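Local coordinates for aminotransferase, class I and II (Erwinia tasmaniensis, PDB 5Z0Q), which belongs to the class I and II aminotransferase family of PLP-dependent enzymes and carries pyridoxal-5'-phosphate in its pocket, at residues A[138-143]-A[164-169]; A[157-162]-A[191-196]. One frame throughout, in Å; residues are numbered along the deposited sequence.

Contact 1 (A[138-143]-A[164-169]); sequences QHLSAA and GNEKLL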
loop_
_atom_site.group_PDB
_atom_site.type_symbol
_atom_site.label_atom_id
_atom_site.label_comp_id
_atom_site.label_asym_id
_atom_site.label_seq_id
_atom_site.Cartn_x
_atom_site.Cartn_y
_atom_site.Cartn_z
ATOM N N GLN A 138 13.489 22.248 0.945
ATOM C CA GLN A 138 13.289 23.178 2.045
ATOM C C GLN A 138 11.828 23.617 2.089
ATOM O O GLN A 138 11.124 23.610 1.076
ATOM C CB GLN A 138 14.216 24.388 1.912
ATOM C CG GLN A 138 13.914 25.318 0.742
ATOM C CD GLN A 138 14.436 24.804 -0.593
ATOM O OE1 GLN A 138 14.376 23.608 -0.886
ATOM N NE2 GLN A 138 14.955 25.714 -1.413
ATOM N N HIS A 139 11.369 23.989 3.280
ATOM C CA HIS A 139 9.954 24.240 3.522
ATOM C C HIS A 139 9.768 25.610 4.156
ATOM O O HIS A 139 10.493 25.970 5.089
ATOM C CB HIS A 139 9.356 23.153 4.423
ATOM C CG HIS A 139 7.870 23.238 4.570
ATOM N ND1 HIS A 139 7.003 22.976 3.532
ATOM C CD2 HIS A 139 7.096 23.551 5.637
ATOM C CE1 HIS A 139 5.759 23.128 3.951
ATOM N NE2 HIS A 139 5.788 23.476 5.224
ATOM N N LEU A 140 8.795 26.364 3.651
ATOM C CA LEU A 140 8.431 27.667 4.190
ATOM C C LEU A 140 7.113 27.541 4.943
ATOM O O LEU A 140 6.124 27.049 4.390
ATOM C CB LEU A 140 8.308 28.709 3.077
ATOM C CG LEU A 140 7.875 30.112 3.511
ATOM C CD1 LEU A 140 8.896 30.722 4.454
ATOM C CD2 LEU A 140 7.655 31.011 2.304
ATOM N N SER A 141 7.102 27.988 6.194
ATOM C CA SER A 141 5.949 27.844 7.073
ATOM C C SER A 141 5.371 29.213 7.400
ATOM O O SER A 141 6.110 30.134 7.761
ATOM C CB SER A 141 6.336 27.114 8.361
ATOM O OG SER A 141 6.984 25.887 8.075
ATOM N N ALA A 142 4.053 29.339 7.275
ATOM C CA ALA A 142 3.328 30.550 7.637
ATOM C C ALA A 142 2.489 30.256 8.873
ATOM O O ALA A 142 1.639 29.360 8.850
ATOM C CB ALA A 142 2.445 31.031 6.485
ATOM N N ALA A 143 2.728 31.009 9.942
ATOM C CA ALA A 143 2.082 30.726 11.214
ATOM C C ALA A 143 0.593 31.037 11.158
ATOM O O ALA A 143 0.175 32.072 10.631
ATOM C CB ALA A 143 2.740 31.529 12.335
ATOM N N GLY A 164 11.253 33.172 -3.990
ATOM C CA GLY A 164 11.105 32.874 -5.396
ATOM C C GLY A 164 11.273 31.413 -5.756
ATOM O O GLY A 164 10.842 31.004 -6.841
ATOM N N ASN A 165 11.886 30.615 -4.883
ATOM C CA ASN A 165 12.038 29.184 -5.115
ATOM C C ASN A 165 10.759 28.399 -4.856
ATOM O O ASN A 165 10.704 27.213 -5.194
ATOM C CB ASN A 165 13.158 28.620 -4.234
ATOM C CG ASN A 165 14.536 29.061 -4.686
ATOM O OD1 ASN A 165 14.680 30.039 -5.419
ATOM N ND2 ASN A 165 15.559 28.336 -4.250
ATOM N N GLU A 166 9.742 29.022 -4.271
ATOM C CA GLU A 166 8.530 28.305 -3.904
ATOM C C GLU A 166 7.819 27.784 -5.147
ATOM O O GLU A 166 7.816 28.432 -6.197
ATOM C CB GLU A 166 7.604 29.216 -3.097
ATOM C CG GLU A 166 8.154 29.627 -1.727
ATOM C CD GLU A 166 9.307 30.612 -1.806
ATOM O OE1 GLU A 166 10.389 30.308 -1.259
ATOM O OE2 GLU A 166 9.133 31.685 -2.422
ATOM N N LYS A 167 7.214 26.602 -5.024
ATOM C CA LYS A 167 6.639 25.934 -6.186
ATOM C C LYS A 167 5.343 25.199 -5.856
ATOM O O LYS A 167 4.409 25.193 -6.666
ATOM C CB LYS A 167 7.657 24.958 -6.781
ATOM C CG LYS A 167 7.164 24.190 -7.998
ATOM C CD LYS A 167 6.742 25.123 -9.120
ATOM C CE LYS A 167 6.955 24.472 -10.480
ATOM N NZ LYS A 167 6.407 23.087 -10.532
ATOM N N LEU A 168 5.270 24.578 -4.682
ATOM C CA LEU A 168 4.139 23.735 -4.309
ATOM C C LEU A 168 3.537 24.244 -3.008
ATOM O O LEU A 168 4.231 24.325 -1.989
ATOM C CB LEU A 168 4.571 22.274 -4.168
ATOM C CG LEU A 168 3.492 21.256 -3.797
ATOM C CD1 LEU A 168 2.358 21.275 -4.808
ATOM C CD2 LEU A 168 4.092 19.863 -3.690
ATOM N N LEU A 169 2.249 24.577 -3.042
ATOM C CA LEU A 169 1.520 25.045 -1.870
ATOM C C LEU A 169 0.734 23.882 -1.278
ATOM O O LEU A 169 -0.106 23.284 -1.958
ATOM C CB LEU A 169 0.583 26.196 -2.233
ATOM C CG LEU A 169 -0.356 26.670 -1.120
ATOM C CD1 LEU A 169 0.435 27.237 0.049
ATOM C CD2 LEU A 169 -1.349 27.693 -1.647
#

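Contact 2 (A[157-162]-A[191-196]); sequences SHEDRM and LRFAQR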
loop_
_atom_site.group_PDB
_atom_site.type_symbol
_atom_site.label_atom_id
_atom_site.label_comp_id
_atom_site.label_asym_id
_atom_site.label_seq_id
_atom_site.Cartn_x
_atom_site.Cartn_y
_atom_site.Cartn_z
ATOM N N SER A 157 0.410 37.850 4.147
ATOM C CA SER A 157 1.283 38.536 5.090
ATOM C C SER A 157 2.667 37.905 5.181
ATOM O O SER A 157 3.466 38.316 6.029
ATOM C CB SER A 157 0.637 38.573 6.478
ATOM O OG SER A 157 0.555 37.275 7.040
ATOM N N HIS A 158 2.966 36.916 4.334
ATOM C CA HIS A 158 4.283 36.292 4.284
ATOM C C HIS A 158 4.941 36.464 2.919
ATOM O O HIS A 158 5.798 35.660 2.541
ATOM C CB HIS A 158 4.192 34.809 4.648
ATOM C CG HIS A 158 3.827 34.558 6.078
ATOM N ND1 HIS A 158 2.570 34.815 6.581
ATOM C CD2 HIS A 158 4.556 34.078 7.112
ATOM C CE1 HIS A 158 2.541 34.501 7.864
ATOM N NE2 HIS A 158 3.733 34.051 8.211
ATOM N N GLU A 159 4.553 37.502 2.173
ATOM C CA GLU A 159 5.124 37.734 0.848
ATOM C C GLU A 159 6.631 37.940 0.923
ATOM O O GLU A 159 7.399 37.269 0.222
ATOM C CB GLU A 159 4.456 38.944 0.196
ATOM C CG GLU A 159 3.040 38.703 -0.296
ATOM C CD GLU A 159 2.999 38.241 -1.736
ATOM O OE1 GLU A 159 4.050 38.305 -2.410
ATOM O OE2 GLU A 159 1.918 37.819 -2.197
ATOM N N ASP A 160 7.073 38.871 1.772
ATOM C CA ASP A 160 8.486 39.231 1.830
ATOM C C ASP A 160 9.349 38.130 2.434
ATOM O O ASP A 160 10.572 38.156 2.259
ATOM C CB ASP A 160 8.652 40.530 2.619
ATOM C CG ASP A 160 7.852 41.674 2.024
ATOM O OD1 ASP A 160 8.016 41.949 0.816
ATOM O OD2 ASP A 160 7.049 42.286 2.759
ATOM N N ARG A 161 8.749 37.170 3.136
ATOM C CA ARG A 161 9.500 36.030 3.645
ATOM C C ARG A 161 9.799 34.993 2.571
ATOM O O ARG A 161 10.522 34.031 2.849
ATOM C CB ARG A 161 8.744 35.364 4.798
ATOM C CG ARG A 161 9.071 35.935 6.169
ATOM C CD ARG A 161 8.266 35.252 7.262
ATOM N NE ARG A 161 8.366 33.795 7.195
ATOM C CZ ARG A 161 9.339 33.085 7.757
ATOM N NH1 ARG A 161 10.307 33.694 8.429
ATOM N NH2 ARG A 161 9.345 31.764 7.646
ATOM N N MET A 162 9.271 35.166 1.363
ATOM C CA MET A 162 9.490 34.209 0.293
ATOM C C MET A 162 10.811 34.492 -0.420
ATOM O O MET A 162 11.449 35.530 -0.224
ATOM C CB MET A 162 8.323 34.237 -0.690
ATOM C CG MET A 162 6.976 33.988 -0.032
ATOM S SD MET A 162 5.604 33.948 -1.197
ATOM C CE MET A 162 5.905 32.399 -2.042
ATOM N N LEU A 191 -6.179 31.076 -3.218
ATOM C CA LEU A 191 -6.048 30.877 -4.657
ATOM C C LEU A 191 -5.311 32.040 -5.308
ATOM O O LEU A 191 -4.446 31.830 -6.167
ATOM C CB LEU A 191 -7.426 30.694 -5.291
ATOM C CG LEU A 191 -7.448 30.611 -6.817
ATOM C CD1 LEU A 191 -6.575 29.466 -7.305
ATOM C CD2 LEU A 191 -8.874 30.463 -7.331
ATOM N N ARG A 192 -5.640 33.275 -4.915
ATOM C CA ARG A 192 -4.945 34.431 -5.468
ATOM C C ARG A 192 -3.475 34.439 -5.073
ATOM O O ARG A 192 -2.629 34.919 -5.836
ATOM C CB ARG A 192 -5.633 35.724 -5.025
ATOM C CG ARG A 192 -6.959 35.978 -5.729
ATOM C CD ARG A 192 -7.565 37.328 -5.363
ATOM N NE ARG A 192 -8.658 37.203 -4.400
ATOM C CZ ARG A 192 -8.594 37.611 -3.136
ATOM N NH1 ARG A 192 -7.491 38.183 -2.675
ATOM N NH2 ARG A 192 -9.640 37.453 -2.336
ATOM N N PHE A 193 -3.149 33.904 -3.894
ATOM C CA PHE A 193 -1.750 33.777 -3.505
ATOM C C PHE A 193 -1.024 32.771 -4.389
ATOM O O PHE A 193 0.140 32.980 -4.753
ATOM C CB PHE A 193 -1.648 33.373 -2.035
ATOM C CG PHE A 193 -0.243 33.108 -1.570
ATOM C CD1 PHE A 193 0.598 34.155 -1.234
ATOM C CD2 PHE A 193 0.233 31.812 -1.459
ATOM C CE1 PHE A 193 1.889 33.916 -0.802
ATOM C CE2 PHE A 193 1.524 31.566 -1.027
ATOM C CZ PHE A 193 2.352 32.620 -0.698
ATOM N N ALA A 194 -1.696 31.674 -4.745
ATOM C CA ALA A 194 -1.075 30.677 -5.610
ATOM C C ALA A 194 -0.863 31.219 -7.017
ATOM O O ALA A 194 0.152 30.922 -7.655
ATOM C CB ALA A 194 -1.927 29.408 -5.644
ATOM N N GLN A 195 -1.805 32.022 -7.518
ATOM C CA GLN A 195 -1.680 32.556 -8.870
ATOM C C GLN A 195 -0.605 33.636 -8.945
ATOM O O GLN A 195 0.186 33.666 -9.894
ATOM C CB GLN A 195 -3.024 33.109 -9.341
ATOM C CG GLN A 195 -4.131 32.071 -9.415
ATOM C CD GLN A 195 -5.497 32.696 -9.607
ATOM O OE1 GLN A 195 -5.646 33.917 -9.551
ATOM N NE2 GLN A 195 -6.505 31.861 -9.837
ATOM N N ARG A 196 -0.567 34.530 -7.955
ATOM C CA ARG A 196 0.418 35.607 -7.956
ATOM C C ARG A 196 1.843 35.066 -7.948
ATOM O O ARG A 196 2.752 35.699 -8.498
ATOM C CB ARG A 196 0.178 36.526 -6.758
ATOM C CG ARG A 196 1.236 37.599 -6.545
ATOM C CD ARG A 196 0.800 38.632 -5.509
ATOM N NE ARG A 196 0.411 38.031 -4.235
ATOM C CZ ARG A 196 -0.848 37.849 -3.845
ATOM N NH1 ARG A 196 -1.849 38.222 -4.632
ATOM N NH2 ARG A 196 -1.107 37.292 -2.670
#

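Contact 1 (A[138-143]-A[164-169])
The amide groups of Gln138 and Asn165 meet at the surface with their planes 72° apart, so they do not stack. Their side chains come together at about a right angle, and Gln138 CD stays 5.9 Å from Asn165 CG; this is loose contact between two polar ends, and no hydrogen bond joins them. The third flat group is the carboxylate of Glu166. Its OE2 takes the backbone N of Gly164 at 3.0 Å on the syn side, tilted out of the carboxylate plane, with an N-H...O angle of 135°. Ser163 N is a second donor to OE2, while Ser117 OG gives OE1 a weak bond, so the carboxylate is held by the turn leading into its own strand as well as by the neighbouring strand.

Chi1 (-66°) sets Glu166 CG beside its backbone N, where it meets Leu140, and the bend at chi2 turns the carboxylate back to the turn. Leu140 CD2 lies 4.3 Å from Glu166 CG, an apolar touch between residues whose CA atoms are 8.1 Å apart. No hydrogen bond crosses the contact, because strand 117-122 runs between the two segments. Its Thr118 and Ser120 bond to the backbone of Leu140, and the Glu166 side chain rests on Val119. Leu140 and Glu166 lie on next-but-one strands, 139-146 and 166-172, reaching over a shared parallel neighbour on one face of the sheet, while Gln138 and Asn165 meet just before them. This is the parallel core of the large-domain sheet in the fold-type I PLP-dependent family, and strand 166-172 ends at Cys172 of the PLP pocket.

Contact 2 (A[157-162]-A[191-196])
A Met-aromatic contact and a salt bridge, side by side, fix the type I beta turn from Glu159 to Met162 against helix 184-197, one of the helices that flank the sheet in this alpha/beta fold. The turn is closed by the bond from Met162 N to Glu159 O, 3.0 Å. Both of its end residues reach the helix, Glu159 to Arg196 and Met162 to Phe193.

In the salt bridge a single carboxylate oxygen does the work. Glu159 OE2 sits at the edge of the Arg196 guanidinium, 2.5 Å from NE with an N-H...O angle of 151°; the NH2 atom of Arg196 adds a weak, more bent bond to OE2 at 3.1 Å. The two flat groups are turned 44° apart, so this is not the coplanar, two-oxygen pairing of an ideal carboxylate-guanidinium pair. His197 NE2 is a further partner of Glu159 OE2, and the NH2 group of Arg196 also forms a salt bridge with Asp156. Arg196 is thus shared between two carboxylates, Glu159 and Asp156, which probably holds its guanidinium in place. The same OE2 passes Phe193 CD1 at 4.0 Å.

With CG anti to the backbone N (chi1 175°), the buried Phe193 ring extends from the helix toward the turn; the ring of His197, from the same helix, and the side chain of Leu155 also touch it. Met162 comes from the opposite direction, and its sulfur takes an oblique position by the ring's outer end: SD lies 3.5 Å from Phe193 CZ and 3.7 Å from CE1, with the methyl CE 3.8 Å from CZ.

Overall arrangement
From the N terminus the chain first lays down 138-143, then turns through 151-152 and the loop 157-162 before entering 164-169. Contact 1 closes that excursion by bringing two strands of the sheet near each other. The chain goes on along strand 166-172 into helix 184-197, and contact 2 returns 191-196 to the loop inside the first excursion. The four segments alternate, so the two closures cross. Their centres are 10 Å apart and they touch directly: Leu140 CD1 packs 3.4 Å from Arg161 NH2, and Ala142 CA lies 3.6 Å from His158 NE2. The loop 157-162 thus lies between strand 139-146 and helix 184-197, touching both.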